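Local coordinates for probable LRR receptor-like serine/threonine-protein kinase At4g26540 (Arabidopsis thaliana, PDB 5HZ0), which binds RGF peptide hormones at the cell surface as a receptor kinase, here through its extracellular leucine-rich-repeat region, to maintain the root stem cell niche, at residues Q136-L150 with L160-L174. The protein carries 5 engineered substitutions. Residues are numbered along the deposited sequence; the frame is centred on the assembly and turned at random.
Sequences QVLRAGGNKNLRGEL and LVMLGLAETSLSGKL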
ATOM      1  N   GLN A 136      14.982  32.918   6.148  1.00 11.42           N
ATOM      2  CA  GLN A 136      13.615  32.713   5.676  1.00 10.53           C
ATOM      3  C   GLN A 136      13.365  31.231   5.411  1.00 13.40           C
ATOM      4  O   GLN A 136      12.388  30.664   5.874  1.00 20.77           O
ATOM      5  CB  GLN A 136      13.321  33.583   4.454  1.00 10.63           C
ATOM      6  CG  GLN A 136      13.118  35.061   4.797  1.00 10.52           C
ATOM      7  CD  GLN A 136      12.896  35.952   3.556  1.00 13.10           C
ATOM      8  OE1 GLN A 136      12.265  35.538   2.587  1.00 11.88           O
ATOM      9  NE2 GLN A 136      13.417  37.170   3.597  1.00 11.14           N
ATOM     10  N   VAL A 137      14.217  30.647   4.578  1.00 14.49           N
ATOM     11  CA  VAL A 137      14.163  29.236   4.254  1.00 10.99           C
ATOM     12  C   VAL A 137      15.403  28.500   4.771  1.00 13.20           C
ATOM     13  O   VAL A 137      16.533  28.832   4.418  1.00 12.62           O
ATOM     14  CB  VAL A 137      14.073  29.030   2.720  1.00 11.24           C
ATOM     15  CG1 VAL A 137      14.203  27.566   2.375  1.00 11.34           C
ATOM     16  CG2 VAL A 137      12.763  29.601   2.164  1.00 12.68           C
ATOM     17  N   LEU A 138      15.183  27.509   5.633  1.00 13.85           N
ATOM     18  CA  LEU A 138      16.221  26.572   6.001  1.00 11.93           C
ATOM     19  C   LEU A 138      15.682  25.198   5.676  1.00 18.47           C
ATOM     20  O   LEU A 138      14.686  24.769   6.250  1.00 13.04           O
ATOM     21  CB  LEU A 138      16.587  26.684   7.491  1.00 25.63           C
ATOM     22  CG  LEU A 138      17.090  25.443   8.274  1.00 15.12           C
ATOM     23  CD1 LEU A 138      18.344  24.802   7.693  1.00 17.09           C
ATOM     24  CD2 LEU A 138      17.319  25.803   9.712  1.00 15.06           C
ATOM     25  N   ARG A 139      16.314  24.521   4.724  1.00 19.49           N
ATOM     26  CA  ARG A 139      15.946  23.147   4.433  1.00 15.53           C
ATOM     27  C   ARG A 139      17.187  22.284   4.461  1.00 17.58           C
ATOM     28  O   ARG A 139      18.040  22.380   3.568  1.00 13.58           O
ATOM     29  CB  ARG A 139      15.307  23.073   3.058  1.00 12.79           C
ATOM     30  CG  ARG A 139      14.199  24.091   2.836  1.00 12.94           C
ATOM     31  CD  ARG A 139      13.697  24.028   1.414  1.00 11.05           C
ATOM     32  NE  ARG A 139      13.294  22.671   1.082  1.00 17.40           N
ATOM     33  CZ  ARG A 139      13.185  22.204  -0.153  1.00 19.82           C
ATOM     34  NH1 ARG A 139      12.833  20.943  -0.348  1.00 25.18           N
ATOM     35  NH2 ARG A 139      13.440  22.985  -1.190  1.00 11.50           N
ATOM     36  N   ALA A 140      17.278  21.495   5.535  1.00 12.55           N
ATOM     37  CA  ALA A 140      18.348  20.509   5.809  1.00 13.23           C
ATOM     38  C   ALA A 140      17.975  19.020   5.708  1.00 16.40           C
ATOM     39  O   ALA A 140      18.765  18.165   6.096  1.00 16.49           O
ATOM     40  CB  ALA A 140      19.017  20.804   7.132  1.00 13.46           C
ATOM     41  N   GLY A 141      16.753  18.718   5.278  1.00 15.21           N
ATOM     42  CA  GLY A 141      16.269  17.349   5.219  1.00 11.75           C
ATOM     43  C   GLY A 141      17.033  16.420   4.294  1.00 12.48           C
ATOM     44  O   GLY A 141      17.888  16.843   3.527  1.00 13.29           O
ATOM     45  N   GLY A 142      16.740  15.130   4.366  1.00 20.56           N
ATOM     46  CA  GLY A 142      17.501  14.157   3.596  1.00 12.93           C
ATOM     47  C   GLY A 142      18.986  14.129   3.945  1.00 19.70           C
ATOM     48  O   GLY A 142      19.840  13.992   3.056  1.00 14.78           O
ATOM     49  N   ASN A 143      19.285  14.323   5.232  1.00 21.31           N
ATOM     50  CA  ASN A 143      20.567  13.943   5.826  1.00 14.67           C
ATOM     51  C   ASN A 143      20.260  12.944   6.941  1.00 23.95           C
ATOM     52  O   ASN A 143      19.757  13.334   7.995  1.00 20.75           O
ATOM     53  CB  ASN A 143      21.271  15.155   6.431  1.00 15.10           C
ATOM     54  CG  ASN A 143      21.679  16.177   5.390  1.00 20.61           C
ATOM     55  OD1 ASN A 143      22.660  15.988   4.689  1.00 18.33           O
ATOM     56  ND2 ASN A 143      20.926  17.276   5.291  1.00 15.16           N
ATOM     57  N   LYS A 144      20.590  11.668   6.737  1.00 25.91           N
ATOM     58  CA  LYS A 144      20.116  10.630   7.657  1.00 18.29           C
ATOM     59  C   LYS A 144      20.694  10.768   9.059  1.00 17.19           C
ATOM     60  O   LYS A 144      20.011  10.489  10.044  1.00 15.86           O
ATOM     61  CB  LYS A 144      20.344   9.211   7.111  1.00 18.83           C
ATOM     62  CG  LYS A 144      19.522   8.161   7.863  1.00 24.92           C
ATOM     63  CD  LYS A 144      19.632   6.766   7.254  1.00 33.21           C
ATOM     64  CE  LYS A 144      21.072   6.273   7.257  1.00 41.40           C
ATOM     65  NZ  LYS A 144      21.219   4.840   6.833  1.00 44.08           N
ATOM     66  N   ASN A 145      21.940  11.217   9.148  1.00 14.95           N
ATOM     67  CA  ASN A 145      22.592  11.358  10.442  1.00 15.19           C
ATOM     68  C   ASN A 145      22.590  12.727  11.089  1.00 27.86           C
ATOM     69  O   ASN A 145      23.257  12.917  12.102  1.00 25.24           O
ATOM     70  CB  ASN A 145      23.993  10.776  10.396  1.00 23.28           C
ATOM     71  CG  ASN A 145      23.964   9.299  10.165  1.00 20.87           C
ATOM     72  OD1 ASN A 145      23.264   8.573  10.876  1.00 15.58           O
ATOM     73  ND2 ASN A 145      24.666   8.843   9.138  1.00 17.03           N
ATOM     74  N   LEU A 146      21.899  13.692  10.489  1.00 25.64           N
ATOM     75  CA  LEU A 146      21.641  14.944  11.187  1.00 24.50           C
ATOM     76  C   LEU A 146      20.785  14.550  12.383  1.00 20.23           C
ATOM     77  O   LEU A 146      19.714  13.965  12.215  1.00 23.35           O
ATOM     78  CB  LEU A 146      20.895  15.919  10.273  1.00 34.22           C
ATOM     79  CG  LEU A 146      21.144  17.412  10.470  1.00 37.63           C
ATOM     80  CD1 LEU A 146      20.556  17.884  11.788  1.00 40.95           C
ATOM     81  CD2 LEU A 146      22.636  17.706  10.412  1.00 36.03           C
ATOM     82  N   ARG A 147      21.250  14.867  13.589  1.00 20.74           N
ATOM     83  CA  ARG A 147      20.657  14.300  14.806  1.00 27.32           C
ATOM     84  C   ARG A 147      20.498  15.366  15.856  1.00 25.37           C
ATOM     85  O   ARG A 147      20.839  16.517  15.625  1.00 20.15           O
ATOM     86  CB  ARG A 147      21.533  13.190  15.394  1.00 27.89           C
ATOM     87  CG  ARG A 147      21.695  11.976  14.513  1.00 40.63           C
ATOM     88  CD  ARG A 147      22.619  10.942  15.145  1.00 51.70           C
ATOM     89  NE  ARG A 147      22.046  10.354  16.352  1.00 57.79           N
ATOM     90  CZ  ARG A 147      22.682   9.471  17.112  1.00 61.47           C
ATOM     91  NH1 ARG A 147      23.904   9.085  16.776  1.00 62.28           N
ATOM     92  NH2 ARG A 147      22.105   8.976  18.199  1.00 61.54           N
ATOM     93  N   GLY A 148      20.010  14.970  17.022  1.00 22.62           N
ATOM     94  CA  GLY A 148      19.886  15.896  18.122  1.00 12.14           C
ATOM     95  C   GLY A 148      18.509  16.495  18.138  1.00 23.66           C
ATOM     96  O   GLY A 148      17.717  16.259  17.231  1.00 30.93           O
ATOM     97  N   GLU A 149      18.213  17.250  19.185  1.00 20.48           N
ATOM     98  CA  GLU A 149      16.959  17.975  19.264  1.00 23.26           C
ATOM     99  C   GLU A 149      17.041  19.260  18.441  1.00 25.98           C
ATOM    100  O   GLU A 149      18.115  19.834  18.274  1.00 25.09           O
ATOM    101  CB  GLU A 149      16.622  18.299  20.723  1.00 22.81           C
ATOM    102  CG  GLU A 149      15.998  17.149  21.497  1.00 26.09           C
ATOM    103  CD  GLU A 149      15.345  17.596  22.801  1.00 33.46           C
ATOM    104  OE1 GLU A 149      14.378  16.943  23.254  1.00 37.04           O
ATOM    105  OE2 GLU A 149      15.807  18.595  23.383  1.00 37.47           O
ATOM    106  N   LEU A 150      15.907  19.712  17.921  1.00 26.91           N
ATOM    107  CA  LEU A 150      15.869  21.005  17.257  1.00 21.19           C
ATOM    108  C   LEU A 150      16.189  22.052  18.317  1.00 23.14           C
ATOM    109  O   LEU A 150      15.511  22.125  19.343  1.00 30.37           O
ATOM    110  CB  LEU A 150      14.490  21.252  16.630  1.00 15.57           C
ATOM    111  CG  LEU A 150      14.260  22.566  15.884  1.00 18.65           C
ATOM    112  CD1 LEU A 150      15.109  22.652  14.614  1.00 15.70           C
ATOM    113  CD2 LEU A 150      12.780  22.745  15.567  1.00 20.55           C
ATOM    114  N   LEU A 160      11.544  33.251   9.437  1.00 11.49           N
ATOM    115  CA  LEU A 160      11.381  31.948   8.805  1.00  8.43           C
ATOM    116  C   LEU A 160       9.978  31.781   8.254  1.00 11.39           C
ATOM    117  O   LEU A 160       8.997  32.083   8.922  1.00 11.63           O
ATOM    118  CB  LEU A 160      11.642  30.816   9.785  1.00  8.37           C
ATOM    119  CG  LEU A 160      13.021  30.188   9.913  1.00 16.37           C
ATOM    120  CD1 LEU A 160      12.971  29.254  11.106  1.00 10.53           C
ATOM    121  CD2 LEU A 160      13.402  29.430   8.662  1.00  9.64           C
ATOM    122  N   VAL A 161       9.915  31.275   7.031  1.00 11.96           N
ATOM    123  CA  VAL A 161       8.682  30.907   6.350  1.00 16.79           C
ATOM    124  C   VAL A 161       8.657  29.393   6.179  1.00 18.69           C
ATOM    125  O   VAL A 161       7.606  28.768   6.295  1.00  6.32           O
ATOM    126  CB  VAL A 161       8.412  31.710   5.023  1.00 10.49           C
ATOM    127  CG1 VAL A 161       8.589  33.195   5.292  1.00  9.63           C
ATOM    128  CG2 VAL A 161       9.306  31.256   3.878  1.00  7.93           C
ATOM    129  N   MET A 162       9.790  28.861   5.729  1.00  7.76           N
ATOM    130  CA  MET A 162       9.943  27.464   5.371  1.00 12.50           C
ATOM    131  C   MET A 162      11.032  26.786   6.228  1.00 16.73           C
ATOM    132  O   MET A 162      12.172  27.242   6.285  1.00 17.00           O
ATOM    133  CB  MET A 162      10.272  27.384   3.870  1.00 15.12           C
ATOM    134  CG  MET A 162      10.615  26.008   3.339  1.00  8.64           C
ATOM    135  SD  MET A 162       9.467  24.731   3.876  1.00 13.59           S
ATOM    136  CE  MET A 162      10.546  23.305   3.809  1.00  8.54           C
ATOM    137  N   LEU A 163      10.664  25.719   6.924  1.00 17.90           N
ATOM    138  CA  LEU A 163      11.627  24.948   7.711  1.00 14.12           C
ATOM    139  C   LEU A 163      11.467  23.460   7.455  1.00  8.29           C
ATOM    140  O   LEU A 163      10.452  22.876   7.808  1.00  7.57           O
ATOM    141  CB  LEU A 163      11.459  25.217   9.205  1.00  8.05           C
ATOM    142  CG  LEU A 163      12.365  24.358  10.109  1.00 30.96           C
ATOM    143  CD1 LEU A 163      13.823  24.797   9.994  1.00  9.45           C
ATOM    144  CD2 LEU A 163      11.919  24.348  11.578  1.00  7.95           C
ATOM    145  N   GLY A 164      12.471  22.816   6.885  1.00  9.02           N
ATOM    146  CA  GLY A 164      12.310  21.401   6.786  1.00  8.88           C
ATOM    147  C   GLY A 164      13.589  20.652   7.004  1.00 15.75           C
ATOM    148  O   GLY A 164      14.678  20.938   6.507  1.00 10.50           O
ATOM    149  N   LEU A 165      13.356  19.690   7.882  1.00 11.62           N
ATOM    150  CA  LEU A 165      14.275  18.729   8.447  1.00 14.59           C
ATOM    151  C   LEU A 165      13.918  17.279   8.135  1.00 16.75           C
ATOM    152  O   LEU A 165      14.218  16.423   8.937  1.00  9.60           O
ATOM    153  CB  LEU A 165      14.484  19.017   9.936  1.00 12.01           C
ATOM    154  CG  LEU A 165      15.068  20.432  10.084  1.00 12.14           C
ATOM    155  CD1 LEU A 165      14.838  21.006  11.465  1.00  9.73           C
ATOM    156  CD2 LEU A 165      16.556  20.424   9.735  1.00 17.15           C
ATOM    157  N   ALA A 166      13.075  17.043   7.141  1.00  9.20           N
ATOM    158  CA  ALA A 166      12.542  15.707   6.889  1.00  8.87           C
ATOM    159  C   ALA A 166      13.607  14.655   6.583  1.00  9.61           C
ATOM    160  O   ALA A 166      14.656  14.964   6.041  1.00 10.42           O
ATOM    161  CB  ALA A 166      11.517  15.753   5.764  1.00  8.45           C
ATOM    162  N   GLU A 167      13.310  13.405   6.925  1.00  9.34           N
ATOM    163  CA  GLU A 167      14.243  12.292   6.727  1.00 14.44           C
ATOM    164  C   GLU A 167      15.604  12.551   7.353  1.00 12.98           C
ATOM    165  O   GLU A 167      16.650  12.373   6.730  1.00 16.25           O
ATOM    166  CB  GLU A 167      14.355  11.896   5.258  1.00 10.36           C
ATOM    167  CG  GLU A 167      13.169  11.089   4.822  1.00  9.67           C
ATOM    168  CD  GLU A 167      13.281  10.593   3.410  1.00 22.56           C
ATOM    169  OE1 GLU A 167      14.397  10.215   3.007  1.00 23.84           O
ATOM    170  OE2 GLU A 167      12.252  10.589   2.697  1.00 23.30           O
ATOM    171  N   THR A 168      15.561  13.005   8.597  1.00 12.72           N
ATOM    172  CA  THR A 168      16.755  13.165   9.391  1.00 17.57           C
ATOM    173  C   THR A 168      16.589  12.329  10.650  1.00 18.07           C
ATOM    174  O   THR A 168      15.558  11.687  10.862  1.00 11.26           O
ATOM    175  CB  THR A 168      16.971  14.639   9.788  1.00 11.28           C
ATOM    176  OG1 THR A 168      15.848  15.094  10.545  1.00 10.38           O
ATOM    177  CG2 THR A 168      17.135  15.506   8.557  1.00 11.64           C
ATOM    178  N   SER A 169      17.611  12.336  11.486  1.00 11.37           N
ATOM    179  CA  SER A 169      17.542  11.660  12.768  1.00 12.60           C
ATOM    180  C   SER A 169      17.157  12.589  13.919  1.00 17.34           C
ATOM    181  O   SER A 169      17.372  12.265  15.084  1.00 19.67           O
ATOM    182  CB  SER A 169      18.798  10.847  13.026  1.00 11.93           C
ATOM    183  OG  SER A 169      18.881   9.815  12.057  1.00 13.12           O
ATOM    184  N   LEU A 170      16.676  13.782  13.580  1.00 15.89           N
ATOM    185  CA  LEU A 170      16.220  14.735  14.589  1.00 13.25           C
ATOM    186  C   LEU A 170      15.264  14.080  15.568  1.00 16.39           C
ATOM    187  O   LEU A 170      14.293  13.429  15.167  1.00 15.52           O
ATOM    188  CB  LEU A 170      15.531  15.925  13.936  1.00 13.12           C
ATOM    189  CG  LEU A 170      16.023  17.258  14.489  1.00 16.85           C
ATOM    190  CD1 LEU A 170      17.337  17.654  13.840  1.00 15.34           C
ATOM    191  CD2 LEU A 170      14.979  18.304  14.296  1.00 15.32           C
ATOM    192  N   SER A 171      15.548  14.260  16.854  1.00 15.50           N
ATOM    193  CA  SER A 171      14.829  13.553  17.904  1.00 17.07           C
ATOM    194  C   SER A 171      14.321  14.509  18.958  1.00 16.33           C
ATOM    195  O   SER A 171      14.511  15.710  18.846  1.00 26.56           O
ATOM    196  CB  SER A 171      15.742  12.529  18.568  1.00 21.74           C
ATOM    197  OG  SER A 171      16.837  13.168  19.214  1.00 29.43           O
ATOM    198  N   GLY A 172      13.690  13.966  19.995  1.00 14.44           N
ATOM    199  CA  GLY A 172      13.143  14.785  21.066  1.00 14.59           C
ATOM    200  C   GLY A 172      11.881  15.546  20.707  1.00 13.57           C
ATOM    201  O   GLY A 172      11.319  15.369  19.629  1.00 22.40           O
ATOM    202  N   LYS A 173      11.421  16.383  21.626  1.00  9.82           N
ATOM    203  CA  LYS A 173      10.226  17.186  21.394  1.00 15.49           C
ATOM    204  C   LYS A 173      10.578  18.507  20.698  1.00 19.55           C
ATOM    205  O   LYS A 173      11.637  19.086  20.945  1.00 28.30           O
ATOM    206  CB  LYS A 173       9.491  17.448  22.714  1.00 15.98           C
ATOM    207  CG  LYS A 173      10.293  18.250  23.722  1.00 22.97           C
ATOM    208  CD  LYS A 173       9.470  18.571  24.959  1.00 28.41           C
ATOM    209  CE  LYS A 173       9.863  17.693  26.115  1.00 35.09           C
ATOM    210  NZ  LYS A 173       9.594  16.262  25.822  1.00 39.51           N
ATOM    211  N   LEU A 174       9.706  18.972  19.813  1.00 11.78           N
ATOM    212  CA  LEU A 174       9.897  20.279  19.206  1.00  8.35           C
ATOM    213  C   LEU A 174       9.793  21.298  20.312  1.00  8.06           C
ATOM    214  O   LEU A 174       8.876  21.235  21.120  1.00  8.14           O
ATOM    215  CB  LEU A 174       8.818  20.555  18.163  1.00 10.94           C
ATOM    216  CG  LEU A 174       8.738  19.607  16.977  1.00 11.13           C
ATOM    217  CD1 LEU A 174       7.561  19.984  16.117  1.00 11.80           C
ATOM    218  CD2 LEU A 174      10.028  19.673  16.191  1.00 16.53           C
TER
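Q136 O accepts from both V161 N (2.8 Å) and M162 N, which fixes the start of a parallel ladder. Strands 137-139 and 162-164 then run within 12° of each other, and L138 pairs both ways: its N with M162 O, its O with G164 N at 3.0 Å. On the inward face L138 and L163 lie side by side, CD2 to CD1 3.6 Å. R139 projects from the other face, where its CG, anti to the carbonyl carbon (chi1 -50°), passes M162 CE at 3.9 Å; its NE hydrogen-bonds a modified side chain of the bound peptide, and its guanidinium makes a cation-pi contact with F117. With an alanine here the guanidinium is gone, which would probably cost that modified side chain one of its hydrogen bonds, leave F117 without its cation and uncover the M162 methyl. Beyond the strand, G142 N bonds to A166 O at 2.7 Å. L146 CD1 packs on L170 CD1, and S171 N bonds to G148 O. L150, with CG anti to N (chi1 -180°), crosses L165 at about a right angle, CD1 to CD1 3.6 Å. These are successive LRR coils: strand 137-139 lies between 113-115 and 162-164 in the peptide-binding parallel array, while strand 169-172 pairs onward with 193-194.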